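Local coordinates for uncharacterized protein (Pseudomonas aeruginosa, PDB 5BR9) that probably takes part in making the threonylcarbamoyladenosine modification of tRNA, as a TsaB-type member of the KAE1/TsaD family with an ASKHA-like fold, at residues Val131-Gln137 / Val157-Trp161; Glu118-Ala122 / Trp161-Asp167; Ala166-Gly172 / Gln183-Asp189; Ala67-Gly73 / Pro97-Asp103; Thr19-Ala25 / Leu193-Glu197. All blocks are in the same frame, centred on the assembly; numbering follows the deposited sequence. Where two conformers were deposited one is given.

Contact 1. Residues Val131-Gln137 / Val157-Trp161; sequences VYWGCYQ and VAVPW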
# COMPACT_ATOMS: atom_id res chain seq x y z
N VAL A 131 2.70 10.81 21.64
CA VAL A 131 2.78 9.36 21.60
C VAL A 131 1.41 8.76 21.42
O VAL A 131 0.41 9.27 21.94
CB VAL A 131 3.46 8.78 22.88
CG1 VAL A 131 4.90 9.25 23.01
CG2 VAL A 131 2.67 9.20 24.13
N TYR A 132 1.38 7.62 20.73
CA TYR A 132 0.22 6.77 20.72
C TYR A 132 0.20 5.98 22.02
O TYR A 132 1.25 5.53 22.48
CB TYR A 132 0.26 5.84 19.52
CG TYR A 132 0.21 6.54 18.18
CD1 TYR A 132 -0.96 7.16 17.73
CD2 TYR A 132 1.33 6.61 17.37
CE1 TYR A 132 -1.01 7.80 16.49
CE2 TYR A 132 1.29 7.24 16.13
CZ TYR A 132 0.12 7.84 15.70
OH TYR A 132 0.09 8.47 14.47
N TRP A 133 -0.99 5.83 22.60
CA TRP A 133 -1.15 5.33 23.96
C TRP A 133 -2.36 4.41 24.11
O TRP A 133 -3.45 4.77 23.68
CB TRP A 133 -1.27 6.52 24.92
CG TRP A 133 -1.53 6.18 26.35
CD1 TRP A 133 -2.75 6.15 26.99
CD2 TRP A 133 -0.55 5.86 27.34
NE1 TRP A 133 -2.58 5.85 28.32
CE2 TRP A 133 -1.25 5.65 28.56
CE3 TRP A 133 0.84 5.73 27.32
CZ2 TRP A 133 -0.59 5.31 29.74
CZ3 TRP A 133 1.50 5.39 28.49
CH2 TRP A 133 0.78 5.19 29.69
N GLY A 134 -2.16 3.24 24.72
CA GLY A 134 -3.24 2.29 24.96
C GLY A 134 -2.88 1.33 26.08
O GLY A 134 -1.78 0.76 26.10
N CYS A 135 -3.79 1.18 27.03
CA CYS A 135 -3.55 0.32 28.17
C CYS A 135 -4.35 -0.97 28.02
O CYS A 135 -5.52 -0.95 27.61
CB CYS A 135 -3.90 1.02 29.48
SG CYS A 135 -2.84 2.42 29.87
N TYR A 136 -3.71 -2.08 28.36
CA TYR A 136 -4.25 -3.40 28.09
C TYR A 136 -4.16 -4.27 29.33
O TYR A 136 -3.25 -4.11 30.14
CB TYR A 136 -3.48 -4.05 26.91
CG TYR A 136 -3.86 -3.44 25.58
CD1 TYR A 136 -4.76 -4.09 24.74
CD2 TYR A 136 -3.34 -2.21 25.16
CE1 TYR A 136 -5.14 -3.55 23.52
CE2 TYR A 136 -3.71 -1.64 23.92
CZ TYR A 136 -4.61 -2.33 23.11
OH TYR A 136 -5.03 -1.82 21.90
N GLN A 137 -5.12 -5.18 29.48
CA GLN A 137 -5.16 -6.12 30.60
C GLN A 137 -5.60 -7.50 30.10
O GLN A 137 -6.48 -7.63 29.25
CB GLN A 137 -6.10 -5.63 31.70
CG GLN A 137 -6.29 -6.64 32.85
CD GLN A 137 -6.95 -6.02 34.09
OE1 GLN A 137 -7.14 -4.80 34.17
NE2 GLN A 137 -7.31 -6.88 35.06
N VAL A 157 -0.85 11.29 29.38
CA VAL A 157 -1.20 9.86 29.35
C VAL A 157 -1.58 9.40 30.75
O VAL A 157 -1.04 9.90 31.75
CB VAL A 157 -0.08 8.94 28.77
CG1 VAL A 157 0.28 9.34 27.35
CG2 VAL A 157 1.13 8.89 29.68
N ALA A 158 -2.51 8.45 30.82
CA ALA A 158 -3.01 7.94 32.10
C ALA A 158 -3.36 6.46 32.01
O ALA A 158 -3.72 5.96 30.94
CB ALA A 158 -4.23 8.77 32.55
N VAL A 159 -3.27 5.77 33.14
CA VAL A 159 -3.60 4.34 33.21
C VAL A 159 -4.97 4.19 33.90
O VAL A 159 -5.33 5.02 34.74
CB VAL A 159 -2.51 3.55 33.94
CG1 VAL A 159 -1.20 3.59 33.15
CG2 VAL A 159 -2.32 4.05 35.37
N PRO A 160 -5.73 3.13 33.55
CA PRO A 160 -7.08 2.88 34.09
C PRO A 160 -7.08 2.17 35.44
O PRO A 160 -8.15 1.94 36.01
CB PRO A 160 -7.72 1.98 33.02
CG PRO A 160 -6.59 1.23 32.45
CD PRO A 160 -5.34 2.10 32.56
N TRP A 161 -5.89 1.80 35.92
CA TRP A 161 -5.74 1.15 37.22
C TRP A 161 -4.95 2.05 38.16
O TRP A 161 -4.41 3.07 37.73
CB TRP A 161 -5.05 -0.20 37.07
CG TRP A 161 -3.85 -0.13 36.20
CD1 TRP A 161 -2.65 0.46 36.51
CD2 TRP A 161 -3.72 -0.63 34.87
NE1 TRP A 161 -1.78 0.35 35.45
CE2 TRP A 161 -2.41 -0.32 34.43
CE3 TRP A 161 -4.57 -1.32 34.00
CZ2 TRP A 161 -1.94 -0.67 33.16
CZ3 TRP A 161 -4.10 -1.66 32.74
CH2 TRP A 161 -2.80 -1.34 32.33
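In the second of the two mixed sheets of this ASKHA-type fold, one face of strand 131-139 is covered by the irregular segment 157-161, which runs nearly along it (end-to-end directions 11° apart) but makes no backbone ladder with it. Trp-133 is the main strand residue. Val-157 sits on the Trp-133 ring in a CH-pi contact, CB lying 3.4 Å from the centroid of the six-membered ring and 13° off the normal, while Val-159 CG1 reaches the ring edge, 3.9 Å from Trp-133 CZ2. Val-157 CG1 also meets Val-131 CG2 at 4.0 Å. Further along, Trp-161 approaches Cys-135 and the backbone of Tyr-136: Cys-135 SG stands obliquely 5.1 Å from the centroid of the Trp-161 six-membered ring, a sulfur-aromatic contact, and Tyr-136 O is 3.6 Å from Trp-161 CH2. Pro-160 CD fills in at 3.6 Å from Cys-135 CB. Amid these apolar contacts one hydrogen bond joins the two segments: the indole NE1 of Trp-133 donates to the backbone O of Ala-158 at 2.9 Å, with an N-H...O angle of 144°.

Contact 2. Residues Glu118-Ala122 / Trp161-Asp167; sequences ERVAA and WDAAAAD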
# COMPACT_ATOMS: atom_id res chain seq x y z
N GLU A 118 0.51 -8.74 33.09
CA GLU A 118 -0.90 -8.89 32.78
C GLU A 118 -1.58 -7.55 32.62
O GLU A 118 -2.71 -7.46 32.14
CB GLU A 118 -1.57 -9.72 33.86
CG GLU A 118 -1.02 -11.13 33.83
CD GLU A 118 -1.80 -12.10 34.66
OE1 GLU A 118 -2.79 -11.68 35.31
OE2 GLU A 118 -1.43 -13.29 34.64
N ARG A 119 -0.86 -6.49 32.99
CA ARG A 119 -1.30 -5.13 32.74
C ARG A 119 -0.17 -4.38 32.06
O ARG A 119 0.93 -4.25 32.60
CB ARG A 119 -1.73 -4.45 34.05
CG ARG A 119 -2.82 -5.25 34.76
CD ARG A 119 -3.72 -4.43 35.65
NE ARG A 119 -3.15 -4.23 36.98
CZ ARG A 119 -3.86 -3.87 38.04
NH1 ARG A 119 -3.26 -3.71 39.22
NH2 ARG A 119 -5.18 -3.69 37.94
N VAL A 120 -0.45 -3.88 30.85
CA VAL A 120 0.57 -3.22 30.05
C VAL A 120 0.07 -1.89 29.53
O VAL A 120 -1.02 -1.80 28.95
CB VAL A 120 1.04 -4.09 28.88
CG1 VAL A 120 1.99 -3.29 27.98
CG2 VAL A 120 1.74 -5.35 29.38
N ALA A 121 0.84 -0.85 29.78
CA ALA A 121 0.60 0.43 29.12
C ALA A 121 1.50 0.47 27.88
O ALA A 121 2.71 0.53 27.98
CB ALA A 121 0.89 1.60 30.08
N ALA A 122 0.89 0.36 26.70
CA ALA A 122 1.63 0.40 25.45
C ALA A 122 1.74 1.83 24.95
O ALA A 122 0.76 2.57 24.94
CB ALA A 122 0.97 -0.49 24.43
N TRP A 161 -5.89 1.80 35.92
CA TRP A 161 -5.74 1.15 37.22
C TRP A 161 -4.95 2.05 38.16
O TRP A 161 -4.41 3.07 37.73
CB TRP A 161 -5.05 -0.20 37.07
CG TRP A 161 -3.85 -0.13 36.20
CD1 TRP A 161 -2.65 0.46 36.51
CD2 TRP A 161 -3.72 -0.63 34.87
NE1 TRP A 161 -1.78 0.35 35.45
CE2 TRP A 161 -2.41 -0.32 34.43
CE3 TRP A 161 -4.57 -1.32 34.00
CZ2 TRP A 161 -1.94 -0.67 33.16
CZ3 TRP A 161 -4.10 -1.66 32.74
CH2 TRP A 161 -2.80 -1.34 32.33
N ASP A 162 -4.84 1.65 39.43
CA ASP A 162 -4.02 2.40 40.38
C ASP A 162 -2.57 2.48 39.90
O ASP A 162 -1.93 1.46 39.66
CB ASP A 162 -4.09 1.75 41.77
CG ASP A 162 -3.13 2.38 42.77
OD1 ASP A 162 -2.77 1.69 43.75
OD2 ASP A 162 -2.73 3.54 42.58
N ALA A 163 -2.06 3.70 39.78
CA ALA A 163 -0.73 3.90 39.19
C ALA A 163 0.37 3.40 40.10
O ALA A 163 1.37 2.85 39.64
CB ALA A 163 -0.50 5.37 38.85
N ALA A 164 0.17 3.58 41.40
CA ALA A 164 1.16 3.15 42.39
C ALA A 164 1.32 1.63 42.44
O ALA A 164 2.25 1.14 43.06
CB ALA A 164 0.78 3.69 43.77
N ALA A 165 0.42 0.88 41.81
CA ALA A 165 0.56 -0.58 41.77
C ALA A 165 1.79 -0.97 40.95
O ALA A 165 2.06 -0.41 39.91
CB ALA A 165 -0.69 -1.23 41.20
N ALA A 166 2.54 -1.94 41.45
CA ALA A 166 3.84 -2.27 40.89
C ALA A 166 3.79 -3.42 39.87
O ALA A 166 4.83 -4.00 39.53
CB ALA A 166 4.81 -2.60 42.03
N ASP A 167 2.60 -3.75 39.39
CA ASP A 167 2.45 -4.92 38.52
C ASP A 167 2.31 -4.56 37.03
O ASP A 167 2.53 -5.40 36.16
CB ASP A 167 1.25 -5.75 38.96
CG ASP A 167 -0.05 -5.00 38.81
OD1 ASP A 167 -0.16 -3.90 39.40
OD2 ASP A 167 -0.94 -5.49 38.08
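Segment 161-167 loops round the side chain of Arg-119, the first residue of strand 119-125. Trp-161 comes first, its ring lying flat against the aliphatic part of the arginine: Arg-119 CB is 3.8 Å from the centroid of the six-membered ring, 15° off the normal, a CH-pi contact. Trp-161 CB in turn lies over a guanidinium face, 3.6 Å from Arg-119 NH2, and Trp-161 CH2 reaches Val-120 N at 3.8 Å. A type I beta turn from Asp-162 to Ala-165 then reverses the chain, closed by Ala-165 N to Asp-162 O (3.2 Å) and reinforced by an Asx turn in which Ala-164 N donates to Asp-162 OD2 (3.1 Å). Ala-165 CB comes within 4.1 Å of Arg-119 NH1. At the end Asp-167 meets the guanidinium edge in a salt bridge: Arg-119 NE to Asp-167 OD2 is 2.8 Å and NH1 to OD1 3.1 Å. Strand 119-125 lies between strand 168-171, into which the segment leads, and strand 131-139, and Val-120 packs on helix 103-115.

Contact 3. Residues Ala166-Gly172 / Gln183-Asp189; sequences ADWFGAG and QRPVALD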
# COMPACT_ATOMS: atom_id res chain seq x y z
N ALA A 166 2.54 -1.94 41.45
CA ALA A 166 3.84 -2.27 40.89
C ALA A 166 3.79 -3.42 39.87
O ALA A 166 4.83 -4.00 39.53
CB ALA A 166 4.81 -2.60 42.03
N ASP A 167 2.60 -3.75 39.39
CA ASP A 167 2.45 -4.92 38.52
C ASP A 167 2.31 -4.56 37.03
O ASP A 167 2.53 -5.40 36.16
CB ASP A 167 1.25 -5.75 38.96
CG ASP A 167 -0.05 -5.00 38.81
OD1 ASP A 167 -0.16 -3.90 39.40
OD2 ASP A 167 -0.94 -5.49 38.08
N TRP A 168 1.96 -3.31 36.74
CA TRP A 168 1.83 -2.93 35.33
C TRP A 168 3.18 -2.55 34.69
O TRP A 168 4.10 -2.08 35.36
CB TRP A 168 0.80 -1.80 35.17
CG TRP A 168 1.16 -0.52 35.81
CD1 TRP A 168 1.09 -0.21 37.14
CD2 TRP A 168 1.61 0.67 35.15
NE1 TRP A 168 1.48 1.09 37.35
CE2 TRP A 168 1.80 1.66 36.14
CE3 TRP A 168 1.87 1.00 33.81
CZ2 TRP A 168 2.24 2.94 35.84
CZ3 TRP A 168 2.30 2.28 33.51
CH2 TRP A 168 2.48 3.24 34.52
N PHE A 169 3.26 -2.76 33.38
CA PHE A 169 4.52 -2.71 32.64
C PHE A 169 4.39 -1.73 31.48
O PHE A 169 3.33 -1.65 30.84
CB PHE A 169 4.85 -4.14 32.14
CG PHE A 169 6.14 -4.28 31.35
CD1 PHE A 169 7.35 -4.49 31.99
CD2 PHE A 169 6.12 -4.27 29.95
CE1 PHE A 169 8.53 -4.65 31.27
CE2 PHE A 169 7.29 -4.44 29.22
CZ PHE A 169 8.50 -4.62 29.88
N GLY A 170 5.46 -1.01 31.19
CA GLY A 170 5.46 -0.09 30.06
C GLY A 170 6.18 -0.69 28.85
O GLY A 170 7.34 -1.11 28.91
N ALA A 171 5.47 -0.74 27.73
CA ALA A 171 6.01 -1.33 26.52
C ALA A 171 5.94 -0.36 25.36
O ALA A 171 4.92 0.28 25.13
CB ALA A 171 5.26 -2.59 26.17
N GLY A 172 7.04 -0.27 24.61
CA GLY A 172 7.07 0.46 23.35
C GLY A 172 7.94 1.70 23.32
O GLY A 172 8.30 2.26 24.37
N GLN A 183 3.03 9.51 35.47
CA GLN A 183 3.40 8.35 36.28
C GLN A 183 4.31 7.45 35.47
O GLN A 183 4.43 7.62 34.25
CB GLN A 183 2.16 7.58 36.76
CG GLN A 183 1.36 6.91 35.64
CD GLN A 183 0.45 7.87 34.89
OE1 GLN A 183 -0.31 8.62 35.51
NE2 GLN A 183 0.50 7.83 33.56
N ARG A 184 4.99 6.52 36.13
CA ARG A 184 5.78 5.52 35.43
C ARG A 184 5.75 4.18 36.16
O ARG A 184 5.61 4.14 37.38
CB ARG A 184 7.23 6.00 35.25
CG ARG A 184 8.04 6.15 36.52
CD ARG A 184 9.51 5.84 36.21
NE ARG A 184 9.71 4.43 35.90
CZ ARG A 184 10.75 3.93 35.24
NH1 ARG A 184 11.71 4.74 34.81
NH2 ARG A 184 10.83 2.63 35.01
N PRO A 185 5.85 3.08 35.41
CA PRO A 185 5.84 1.75 36.02
C PRO A 185 7.16 1.40 36.68
O PRO A 185 8.16 2.08 36.45
CB PRO A 185 5.60 0.82 34.82
CG PRO A 185 6.28 1.54 33.69
CD PRO A 185 6.01 3.01 33.94
N VAL A 186 7.17 0.34 37.48
CA VAL A 186 8.41 -0.14 38.07
C VAL A 186 9.36 -0.55 36.95
O VAL A 186 10.55 -0.25 37.00
CB VAL A 186 8.15 -1.31 39.04
CG1 VAL A 186 9.46 -1.93 39.49
CG2 VAL A 186 7.38 -0.82 40.26
N ALA A 187 8.84 -1.21 35.92
CA ALA A 187 9.66 -1.69 34.83
C ALA A 187 9.09 -1.38 33.44
O ALA A 187 7.88 -1.39 33.23
CB ALA A 187 9.87 -3.19 34.98
N LEU A 188 9.98 -1.12 32.49
CA LEU A 188 9.55 -0.87 31.12
C LEU A 188 10.57 -1.36 30.08
O LEU A 188 11.71 -1.69 30.40
CB LEU A 188 9.28 0.64 30.93
CG LEU A 188 10.33 1.68 31.33
CD1 LEU A 188 11.45 1.77 30.32
CD2 LEU A 188 9.68 3.04 31.48
N ASP A 189 10.14 -1.42 28.83
CA ASP A 189 11.02 -1.73 27.73
C ASP A 189 10.70 -0.76 26.59
O ASP A 189 9.74 -0.96 25.85
CB ASP A 189 10.85 -3.18 27.25
CG ASP A 189 11.86 -3.58 26.16
OD1 ASP A 189 12.61 -2.71 25.64
OD2 ASP A 189 11.90 -4.78 25.80
O HOH W 1 4.40 -0.93 37.78
O HOH W 2 6.15 -3.08 36.40
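Strands 168-171 and 187-189 run parallel at the edge of the second mixed sheet, their axes 4.7 Å apart at closest and inclined by 23°. Three backbone bonds set the register: Gly-170 N to Ala-187 O (3.2 Å), Asp-189 N to Gly-170 O (2.8 Å) and Gly-172 N to Asp-189 O (3.1 Å). Before the pairing begins, water takes over: water 1 donates to Trp-168 O (2.7 Å) and accepts from Val-186 N (3.1 Å), and water 2 also donates to Trp-168 O (2.5 Å) with only a weak bond from Ala-187 N (3.3 Å). Among the side chains, Trp-168 holds Pro-185 on its face, Pro-185 CB 3.7 Å from the centroid of the six-membered ring and 7° off the normal. Phe-169 lies on the other side of the sheet, with Leu-188 CA 4.3 Å from its ring centroid. Gly-170 lies against Pro-185 and Leu-188; a CB there would come within 3.2 Å of Pro-185 CG and 3.3 Å of Leu-188 CB. At the exposed end Ala-166 CB touches Val-186 CG2 at 3.6 Å. Direct backbone bonds thus hold strand 187-189 itself, with Phe-169 over Leu-188, whereas the Trp-168/Pro-185 CH-pi contact and bridging water hold the approach to it.

Contact 4. Residues Ala67-Gly73 / Pro97-Asp103; sequences AIAFGRG and PVLAVSD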
# COMPACT_ATOMS: atom_id res chain seq x y z
N ALA A 67 -8.07 -16.60 6.84
CA ALA A 67 -8.16 -15.17 7.03
C ALA A 67 -6.75 -14.58 7.18
O ALA A 67 -5.81 -15.30 7.54
CB ALA A 67 -9.03 -14.84 8.25
N ILE A 68 -6.62 -13.29 6.89
CA ILE A 68 -5.31 -12.62 6.97
C ILE A 68 -5.37 -11.48 7.96
O ILE A 68 -6.23 -10.60 7.85
CB ILE A 68 -4.85 -12.12 5.60
CG1 ILE A 68 -4.93 -13.24 4.55
CG2 ILE A 68 -3.44 -11.59 5.70
CD1 ILE A 68 -4.71 -12.77 3.14
N ALA A 69 -4.48 -11.52 8.94
CA ALA A 69 -4.39 -10.49 9.96
C ALA A 69 -3.18 -9.60 9.75
O ALA A 69 -2.14 -10.07 9.28
CB ALA A 69 -4.34 -11.11 11.33
N PHE A 70 -3.30 -8.32 10.11
CA PHE A 70 -2.17 -7.40 9.99
C PHE A 70 -2.23 -6.32 11.07
O PHE A 70 -3.31 -5.98 11.55
CB PHE A 70 -2.15 -6.74 8.60
CG PHE A 70 -3.31 -5.82 8.36
CD1 PHE A 70 -3.16 -4.44 8.48
CD2 PHE A 70 -4.55 -6.33 8.01
CE1 PHE A 70 -4.23 -3.59 8.26
CE2 PHE A 70 -5.63 -5.47 7.78
CZ PHE A 70 -5.47 -4.12 7.91
N GLY A 71 -1.07 -5.77 11.43
CA GLY A 71 -1.03 -4.63 12.31
C GLY A 71 -1.44 -3.37 11.57
O GLY A 71 -0.81 -2.99 10.58
N ARG A 72 -2.50 -2.71 12.03
CA ARG A 72 -3.03 -1.54 11.32
C ARG A 72 -2.44 -0.24 11.85
O ARG A 72 -2.98 0.84 11.62
CB ARG A 72 -4.56 -1.51 11.41
CG ARG A 72 -5.12 -1.68 12.83
CD ARG A 72 -5.29 -0.35 13.56
NE ARG A 72 -6.19 -0.47 14.70
CZ ARG A 72 -6.05 0.20 15.84
NH1 ARG A 72 -5.02 1.03 16.00
NH2 ARG A 72 -6.93 0.04 16.83
N GLY A 73 -1.32 -0.34 12.55
CA GLY A 73 -0.74 0.82 13.20
C GLY A 73 -1.26 0.91 14.63
O GLY A 73 -2.01 0.03 15.08
N PRO A 97 -11.38 -13.16 4.40
CA PRO A 97 -11.49 -11.90 5.15
C PRO A 97 -10.18 -11.38 5.76
O PRO A 97 -9.19 -12.11 5.81
CB PRO A 97 -12.53 -12.24 6.24
CG PRO A 97 -12.52 -13.70 6.37
CD PRO A 97 -12.01 -14.31 5.09
N VAL A 98 -10.16 -10.11 6.17
CA VAL A 98 -8.96 -9.57 6.81
C VAL A 98 -9.30 -9.13 8.22
O VAL A 98 -10.43 -8.74 8.51
CB VAL A 98 -8.33 -8.37 6.04
CG1 VAL A 98 -8.13 -8.68 4.60
CG2 VAL A 98 -9.10 -7.10 6.24
N LEU A 99 -8.29 -9.17 9.08
CA LEU A 99 -8.39 -8.82 10.49
C LEU A 99 -7.41 -7.69 10.82
O LEU A 99 -6.20 -7.91 10.90
CB LEU A 99 -8.08 -10.04 11.35
CG LEU A 99 -9.08 -11.20 11.29
CD1 LEU A 99 -8.47 -12.49 11.80
CD2 LEU A 99 -10.29 -10.83 12.12
N ALA A 100 -7.93 -6.49 11.02
CA ALA A 100 -7.09 -5.36 11.41
C ALA A 100 -6.86 -5.41 12.93
O ALA A 100 -7.79 -5.53 13.71
CB ALA A 100 -7.75 -4.06 11.01
N VAL A 101 -5.60 -5.36 13.35
CA VAL A 101 -5.26 -5.47 14.76
C VAL A 101 -4.32 -4.35 15.15
O VAL A 101 -3.35 -4.03 14.44
CB VAL A 101 -4.63 -6.84 15.08
CG1 VAL A 101 -4.20 -6.91 16.52
CG2 VAL A 101 -5.59 -7.98 14.75
N SER A 102 -4.61 -3.73 16.29
CA SER A 102 -3.82 -2.63 16.77
C SER A 102 -2.41 -3.05 17.14
O SER A 102 -2.20 -4.03 17.83
CB SER A 102 -4.49 -2.00 18.00
OG SER A 102 -3.57 -1.13 18.63
N ASP A 103 -1.43 -2.24 16.73
CA ASP A 103 -0.06 -2.49 17.12
C ASP A 103 0.21 -2.23 18.61
O ASP A 103 1.15 -2.80 19.17
CB ASP A 103 0.88 -1.67 16.26
CG ASP A 103 1.15 -2.37 14.92
OD1 ASP A 103 0.60 -1.97 13.89
OD2 ASP A 103 1.94 -3.33 14.91
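Parallel strands 67-71 and 98-101, joined by helix 77-94 in a beta-alpha-beta crossover, form a buried part of the first mixed sheet of the ASKHA-type fold. Phe-70 anchors the apolar centre on the face it shares with Ile-68, Val-98 and Ala-100: its ring lies over Ala-100, whose CA is 4.3 Å from the centroid, and Phe-70 CE2 meets Val-98 CG2 edge-on at 4.1 Å. Helix 77-94 covers this face. On the other, Ala-69 CB packs on Leu-99 CB (3.9 Å), and Ala-67 CB reaches Leu-99 CD1 (4.3 Å), beneath helix 196-208. Between the faces runs a regular ladder from Ile-68 N to Pro-97 O (3.0 Å) through Leu-99 N to Ile-68 O (2.8 Å), Phe-70 N to Leu-99 O (3.0 Å) and Val-101 N to Phe-70 O (3.0 Å), to Arg-72 N and Val-101 O (2.9 Å). Polar groups gather at the C-terminal side of the pair. Arg-72 lays its guanidinium face over Ser-102 CB and forms a salt bridge with Glu-149, which also bonds Ser-102, the N-cap of helix 103-115. There Gly-73 and Asp-103 exchange two bonds: Asp-103 N donates to Gly-73 O at 2.9 Å, and Gly-73 N to Asp-103 OD1 at 2.9 Å.

Contact 5. Residues Thr19-Ala25 / Leu193-Glu197; sequences TEACSVA and LPHAE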
# COMPACT_ATOMS: atom_id res chain seq x y z
N THR A 19 6.87 -1.26 11.79
CA THR A 19 8.13 -0.75 12.31
C THR A 19 9.26 -1.10 11.37
O THR A 19 9.00 -1.60 10.28
CB THR A 19 8.45 -1.32 13.73
OG1 THR A 19 8.68 -2.74 13.65
CG2 THR A 19 7.31 -1.04 14.69
N GLU A 20 10.49 -0.85 11.81
CA GLU A 20 11.68 -1.27 11.07
C GLU A 20 11.77 -2.81 11.04
O GLU A 20 12.52 -3.39 10.26
CB GLU A 20 12.94 -0.67 11.70
CG GLU A 20 13.28 -1.24 13.08
CD GLU A 20 14.53 -0.63 13.70
OE1 GLU A 20 14.69 -0.73 14.94
OE2 GLU A 20 15.35 -0.04 12.95
N ALA A 21 10.98 -3.45 11.91
CA ALA A 21 10.86 -4.91 11.93
C ALA A 21 9.80 -5.36 10.92
O ALA A 21 8.76 -4.72 10.76
CB ALA A 21 10.50 -5.40 13.33
N CYS A 22 10.11 -6.45 10.23
CA CYS A 22 9.17 -7.08 9.33
C CYS A 22 8.94 -8.52 9.81
O CYS A 22 9.89 -9.27 10.01
CB CYS A 22 9.69 -7.06 7.89
SG CYS A 22 8.48 -7.66 6.69
N SER A 23 7.69 -8.90 10.05
CA SER A 23 7.49 -10.24 10.57
C SER A 23 6.21 -10.87 10.06
O SER A 23 5.25 -10.17 9.69
CB SER A 23 7.52 -10.23 12.10
OG SER A 23 6.44 -9.51 12.64
N VAL A 24 6.22 -12.20 10.00
CA VAL A 24 5.11 -12.97 9.48
C VAL A 24 4.89 -14.17 10.39
O VAL A 24 5.83 -14.69 10.99
CB VAL A 24 5.36 -13.40 8.01
CG1 VAL A 24 5.57 -12.17 7.11
CG2 VAL A 24 6.58 -14.33 7.93
N ALA A 25 3.66 -14.62 10.50
CA ALA A 25 3.39 -15.75 11.37
C ALA A 25 2.25 -16.54 10.79
O ALA A 25 1.45 -16.02 10.00
CB ALA A 25 3.09 -15.28 12.80
N LEU A 193 9.11 -3.93 20.14
CA LEU A 193 8.42 -3.72 18.88
C LEU A 193 7.33 -4.79 18.69
O LEU A 193 7.35 -5.81 19.38
CB LEU A 193 9.43 -3.75 17.71
CG LEU A 193 10.54 -2.69 17.72
CD1 LEU A 193 11.45 -2.83 16.49
CD2 LEU A 193 9.94 -1.27 17.78
N PRO A 194 6.35 -4.55 17.79
CA PRO A 194 5.34 -5.55 17.45
C PRO A 194 5.96 -6.81 16.84
O PRO A 194 6.98 -6.72 16.20
CB PRO A 194 4.48 -4.83 16.41
CG PRO A 194 4.64 -3.40 16.73
CD PRO A 194 6.06 -3.25 17.16
N HIS A 195 5.33 -7.95 17.06
CA HIS A 195 5.83 -9.23 16.55
C HIS A 195 4.63 -10.01 15.99
O HIS A 195 3.59 -10.14 16.65
CB HIS A 195 6.53 -9.97 17.68
CG HIS A 195 7.39 -11.11 17.24
ND1 HIS A 195 6.91 -12.18 16.52
CD2 HIS A 195 8.69 -11.38 17.49
CE1 HIS A 195 7.88 -13.04 16.29
NE2 HIS A 195 8.98 -12.58 16.88
N ALA A 196 4.74 -10.50 14.76
CA ALA A 196 3.63 -11.21 14.12
C ALA A 196 3.14 -12.41 14.93
O ALA A 196 1.97 -12.78 14.85
CB ALA A 196 4.04 -11.65 12.73
N GLU A 197 4.03 -13.01 15.71
CA GLU A 197 3.63 -14.11 16.59
C GLU A 197 2.52 -13.70 17.56
O GLU A 197 1.57 -14.45 17.81
CB GLU A 197 4.83 -14.64 17.37
CG GLU A 197 4.44 -15.70 18.39
CD GLU A 197 5.63 -16.29 19.13
OE1 GLU A 197 6.78 -15.87 18.87
OE2 GLU A 197 5.41 -17.19 19.97
O HOH W 3 7.31 -6.91 13.12
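The N-terminus of helix 196-208 docks here on strand 21-28 of the first mixed sheet, bringing a late part of the chain back against its beginning. Ser-23 makes the polar link: its OG accepts a hydrogen bond from Ala-196 N at 2.9 Å and contacts water 3 at 2.8 Å, which donates to Pro-194 O at 3.1 Å. The N-cap residue of the helix is His-195, whose ND1 accepts from Glu-197 N (3.1 Å), while its ring stacks on Tyr-36 of the adjacent strand 31-38. Ala-196 CB also packs on Ala-25 CB at 3.8 Å. Towards the start of the strand, an ST turn, with Thr-19 OG1 accepting from Ala-21 N at 3.0 Å, leads into it. Thr-19 CG2 touches Pro-194 CD at 3.5 Å, and Leu-193 CD1 lies 4.2 Å from Ala-21 CB. Two amides of the first helical turn thus find side-chain acceptors, His-195 and Ser-23; of these only Ser-23 comes from the strand, so its bond links helix to sheet, alongside small apolar contacts.

In the fold
Contacts 4 and 5 are buried, centred about 8 Å from the centre of the chain, and belong to the first mixed sheet; they touch where Asp-103 meets Pro-194. Contacts 1, 2 and 3 lie 16 to 20 Å out, are partly buried and converge on the second sheet, whose strands 131-139, 119-125, 168-171 and 187-189 stand in that order. Trp-161 serves both contacts 1 and 2, and its ring meets that of Trp-168 in contact 3. The two parallel strand pairs, contacts 3 and 4, differ: the inner one is a regular ladder of five direct backbone bonds, the outer one shorter and extended by water bridges. Loop contacts 1 and 2 rely on tryptophans, with a salt bridge in contact 2; contact 5 uses helix capping.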